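PDB 1VDW: hypothetical protein PH1897 from Pyrococcus horikoshii, which probably hydrolyses fructose 1,6-bisphosphate to fructose 6-phosphate and phosphate, as a magnesium-dependent, homodimeric member of the inositol monophosphatase superfamily. Local coordinates for residues 140-154 and 182-194. Numbering follows the deposited sequence.
Sequences IKVRELAEKPSISFY and LARGALDAVVDIR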
# COMPACT_ATOMS: atom_id res chain seq x y z
N ILE A 140 20.59 3.83 6.24
CA ILE A 140 19.60 4.45 5.37
C ILE A 140 19.50 5.93 5.69
O ILE A 140 19.84 6.37 6.78
CB ILE A 140 18.18 3.81 5.54
CG1 ILE A 140 17.73 3.86 7.00
CG2 ILE A 140 18.19 2.39 4.99
CD1 ILE A 140 16.27 3.46 7.22
N LYS A 141 19.05 6.71 4.71
CA LYS A 141 18.88 8.14 4.89
C LYS A 141 17.78 8.63 3.96
O LYS A 141 17.46 7.97 2.97
CB LYS A 141 20.18 8.89 4.58
CG LYS A 141 20.69 8.73 3.16
CD LYS A 141 22.04 9.41 2.99
CE LYS A 141 22.63 9.18 1.60
NZ LYS A 141 21.83 9.83 0.53
N VAL A 142 17.18 9.76 4.29
CA VAL A 142 16.13 10.31 3.44
C VAL A 142 16.77 10.65 2.10
O VAL A 142 17.98 10.89 2.02
CB VAL A 142 15.49 11.58 4.04
CG1 VAL A 142 14.79 11.25 5.34
CG2 VAL A 142 16.55 12.67 4.27
N ARG A 143 15.98 10.63 1.05
CA ARG A 143 16.52 10.96 -0.26
C ARG A 143 16.48 12.47 -0.47
O ARG A 143 15.77 13.19 0.23
CB ARG A 143 15.72 10.27 -1.37
CG ARG A 143 14.30 10.78 -1.56
CD ARG A 143 13.61 9.98 -2.66
NE ARG A 143 12.22 10.37 -2.88
CZ ARG A 143 11.32 9.58 -3.44
NH1 ARG A 143 11.65 8.36 -3.83
NH2 ARG A 143 10.08 10.02 -3.64
N GLU A 144 17.27 12.93 -1.42
CA GLU A 144 17.31 14.35 -1.73
C GLU A 144 16.08 14.62 -2.60
O GLU A 144 15.72 13.79 -3.44
CB GLU A 144 18.59 14.68 -2.51
CG GLU A 144 19.01 16.13 -2.45
CD GLU A 144 20.34 16.38 -3.13
OE1 GLU A 144 20.88 17.50 -3.00
OE2 GLU A 144 20.85 15.46 -3.81
N LEU A 145 15.42 15.75 -2.37
CA LEU A 145 14.24 16.10 -3.16
C LEU A 145 14.73 16.58 -4.52
O LEU A 145 15.37 17.63 -4.61
CB LEU A 145 13.44 17.20 -2.46
CG LEU A 145 12.13 17.65 -3.11
CD1 LEU A 145 11.19 16.45 -3.26
CD2 LEU A 145 11.49 18.74 -2.27
N ALA A 146 14.43 15.83 -5.57
CA ALA A 146 14.89 16.19 -6.91
C ALA A 146 13.83 16.12 -8.00
O ALA A 146 14.15 16.19 -9.18
CB ALA A 146 16.08 15.31 -7.30
N GLU A 147 12.57 15.99 -7.59
CA GLU A 147 11.46 15.94 -8.54
C GLU A 147 10.17 16.23 -7.80
O GLU A 147 10.20 16.41 -6.58
CB GLU A 147 11.37 14.56 -9.21
CG GLU A 147 11.33 13.39 -8.25
CD GLU A 147 11.00 12.08 -8.94
OE1 GLU A 147 11.52 11.84 -10.05
OE2 GLU A 147 10.22 11.28 -8.38
N LYS A 148 9.05 16.30 -8.51
CA LYS A 148 7.80 16.57 -7.83
C LYS A 148 7.67 15.43 -6.82
O LYS A 148 7.73 14.25 -7.17
CB LYS A 148 6.64 16.59 -8.82
CG LYS A 148 5.45 17.39 -8.32
CD LYS A 148 4.40 17.56 -9.40
CE LYS A 148 3.26 18.43 -8.89
NZ LYS A 148 2.24 18.67 -9.94
N PRO A 149 7.48 15.78 -5.54
CA PRO A 149 7.36 14.80 -4.45
C PRO A 149 6.28 13.73 -4.47
O PRO A 149 5.21 13.89 -5.04
CB PRO A 149 7.27 15.68 -3.21
CG PRO A 149 6.58 16.90 -3.71
CD PRO A 149 7.25 17.15 -5.03
N SER A 150 6.62 12.62 -3.82
CA SER A 150 5.73 11.48 -3.65
C SER A 150 5.53 11.46 -2.15
O SER A 150 6.50 11.41 -1.39
CB SER A 150 6.41 10.18 -4.10
OG SER A 150 6.68 10.22 -5.49
N ILE A 151 4.28 11.49 -1.70
CA ILE A 151 4.02 11.53 -0.27
C ILE A 151 2.92 10.61 0.20
O ILE A 151 2.11 10.12 -0.58
CB ILE A 151 3.60 12.97 0.16
CG1 ILE A 151 2.16 13.28 -0.31
CG2 ILE A 151 4.57 14.00 -0.42
CD1 ILE A 151 1.56 14.53 0.33
N SER A 152 2.94 10.34 1.51
CA SER A 152 1.86 9.59 2.15
C SER A 152 0.96 10.73 2.64
O SER A 152 1.46 11.74 3.16
CB SER A 152 2.40 8.77 3.32
OG SER A 152 1.37 8.38 4.21
N PHE A 153 -0.34 10.58 2.46
CA PHE A 153 -1.27 11.65 2.82
C PHE A 153 -2.57 11.13 3.41
O PHE A 153 -3.24 10.29 2.81
CB PHE A 153 -1.55 12.49 1.57
CG PHE A 153 -2.43 13.70 1.79
CD1 PHE A 153 -2.31 14.48 2.94
CD2 PHE A 153 -3.33 14.10 0.81
CE1 PHE A 153 -3.07 15.64 3.10
CE2 PHE A 153 -4.09 15.25 0.96
CZ PHE A 153 -3.96 16.02 2.11
N TYR A 154 -2.90 11.63 4.60
CA TYR A 154 -4.13 11.29 5.32
C TYR A 154 -4.80 12.58 5.77
O TYR A 154 -4.17 13.42 6.43
CB TYR A 154 -3.84 10.49 6.59
CG TYR A 154 -3.27 9.10 6.42
CD1 TYR A 154 -4.07 7.97 6.58
CD2 TYR A 154 -1.92 8.91 6.18
CE1 TYR A 154 -3.54 6.69 6.53
CE2 TYR A 154 -1.37 7.64 6.12
CZ TYR A 154 -2.19 6.54 6.30
OH TYR A 154 -1.67 5.27 6.29
N LEU A 182 9.82 6.89 4.37
CA LEU A 182 10.40 8.22 4.29
C LEU A 182 11.86 8.14 4.72
O LEU A 182 12.75 8.71 4.08
CB LEU A 182 9.64 9.17 5.22
CG LEU A 182 10.28 10.54 5.48
CD1 LEU A 182 10.33 11.35 4.20
CD2 LEU A 182 9.47 11.26 6.55
N ALA A 183 12.11 7.40 5.80
CA ALA A 183 13.45 7.25 6.34
C ALA A 183 14.47 6.66 5.38
O ALA A 183 15.65 7.00 5.44
CB ALA A 183 13.40 6.42 7.62
N ARG A 184 14.03 5.76 4.50
CA ARG A 184 14.98 5.16 3.57
C ARG A 184 14.94 5.73 2.16
O ARG A 184 15.62 5.24 1.27
CB ARG A 184 14.82 3.63 3.54
CG ARG A 184 13.52 3.13 2.95
CD ARG A 184 13.53 1.60 2.86
NE ARG A 184 12.25 1.08 2.38
CZ ARG A 184 11.85 1.11 1.11
NH1 ARG A 184 12.63 1.63 0.18
NH2 ARG A 184 10.65 0.66 0.79
N GLY A 185 14.11 6.75 1.96
CA GLY A 185 14.05 7.39 0.65
C GLY A 185 13.04 6.90 -0.37
O GLY A 185 13.24 7.10 -1.57
N ALA A 186 11.96 6.26 0.08
CA ALA A 186 10.93 5.76 -0.82
C ALA A 186 9.78 6.77 -0.96
O ALA A 186 8.92 6.61 -1.83
CB ALA A 186 10.40 4.43 -0.30
N LEU A 187 9.79 7.79 -0.10
CA LEU A 187 8.80 8.86 -0.10
C LEU A 187 9.52 10.14 0.30
O LEU A 187 10.57 10.09 0.94
CB LEU A 187 7.68 8.60 0.91
CG LEU A 187 6.71 7.44 0.64
CD1 LEU A 187 5.80 7.25 1.85
CD2 LEU A 187 5.91 7.73 -0.62
N ASP A 188 8.95 11.29 -0.07
CA ASP A 188 9.53 12.58 0.28
C ASP A 188 8.88 13.18 1.52
O ASP A 188 9.48 14.01 2.21
CB ASP A 188 9.39 13.56 -0.89
CG ASP A 188 10.08 13.06 -2.14
OD1 ASP A 188 11.33 13.06 -2.17
OD2 ASP A 188 9.36 12.67 -3.08
N ALA A 189 7.65 12.77 1.81
CA ALA A 189 6.95 13.28 2.99
C ALA A 189 5.82 12.35 3.42
O ALA A 189 5.34 11.52 2.64
CB ALA A 189 6.38 14.68 2.70
N VAL A 190 5.42 12.50 4.68
CA VAL A 190 4.32 11.75 5.28
C VAL A 190 3.50 12.82 5.98
O VAL A 190 3.99 13.53 6.86
CB VAL A 190 4.82 10.72 6.32
CG1 VAL A 190 3.62 10.06 6.99
CG2 VAL A 190 5.67 9.67 5.63
N VAL A 191 2.24 12.93 5.57
CA VAL A 191 1.35 13.94 6.10
C VAL A 191 0.07 13.31 6.63
O VAL A 191 -0.66 12.67 5.88
CB VAL A 191 0.97 14.94 4.99
CG1 VAL A 191 0.06 16.03 5.54
CG2 VAL A 191 2.22 15.54 4.38
N ASP A 192 -0.18 13.47 7.93
CA ASP A 192 -1.39 12.93 8.53
C ASP A 192 -1.97 14.02 9.41
O ASP A 192 -1.43 14.33 10.47
CB ASP A 192 -1.10 11.69 9.37
CG ASP A 192 -2.37 10.96 9.80
OD1 ASP A 192 -3.39 11.63 10.09
OD2 ASP A 192 -2.35 9.71 9.85
N ILE A 193 -3.07 14.61 8.95
CA ILE A 193 -3.71 15.69 9.68
C ILE A 193 -5.14 15.36 10.08
O ILE A 193 -6.00 16.24 10.16
CB ILE A 193 -3.68 16.99 8.83
CG1 ILE A 193 -4.35 16.76 7.47
CG2 ILE A 193 -2.23 17.42 8.61
CD1 ILE A 193 -4.37 17.99 6.57
N ARG A 194 -5.38 14.08 10.36
CA ARG A 194 -6.70 13.60 10.75
C ARG A 194 -7.03 13.79 12.23
O ARG A 194 -8.17 13.57 12.63
CB ARG A 194 -6.82 12.10 10.46
CG ARG A 194 -6.70 11.69 9.01
CD ARG A 194 -6.74 10.17 8.91
NE ARG A 194 -5.55 9.55 9.49
CZ ARG A 194 -5.41 8.24 9.69
NH1 ARG A 194 -6.38 7.41 9.36
NH2 ARG A 194 -4.28 7.76 10.19
O HOH W 1 18.35 4.95 2.24
O HOH W 2 13.13 10.45 1.90
O HOH W 3 12.70 13.61 -5.00
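Y154 lays its ring almost parallel to the D192 carboxylate, the planes 8° apart, with OD2 of D192 over one face and the V191 carbonyl oxygen at the edge. CD1 of Y154 sits 3.4 Å from CZ of R194, over the middle of one guanidinium face, while OD1 of D192 takes that guanidinium's edge. R194 grips D192 side-on through NE and NH2, and OD1 also accepts the R194 backbone N, closing an Asx turn. The Y154 and R194 side chains lie about 7 Å from those of D87 and D201, respectively, predicted magnesium ligands. The R143 guanidinium has the L187 backbone over one face and D188 at its edge. With CG between backbone N and carbonyl carbon (chi1 69°), R143 runs extended to NE and reaches D188. In a two-pronged salt bridge its NE hydrogen-bonds OD1 of D188 (2.9 Å) and its NH2 hydrogen-bonds OD2 (2.8 Å), both nearly straight and from above the carboxylate plane. NH2 also hydrogen-bonds OH of Y90 of the second subunit; OD2 keeps its anti lone pair for S150 N. Replacing R143 by an alanine removes both D188 bonds and would probably leave that buried carboxylate short of its countercharge. Beyond D188, parallel strands 150-154 and 189-193 zip together between 168-170 and 234-239. Helix 242-250 packs on A189 and V191, helix 175-184 on Y154 and V190 across the sheet.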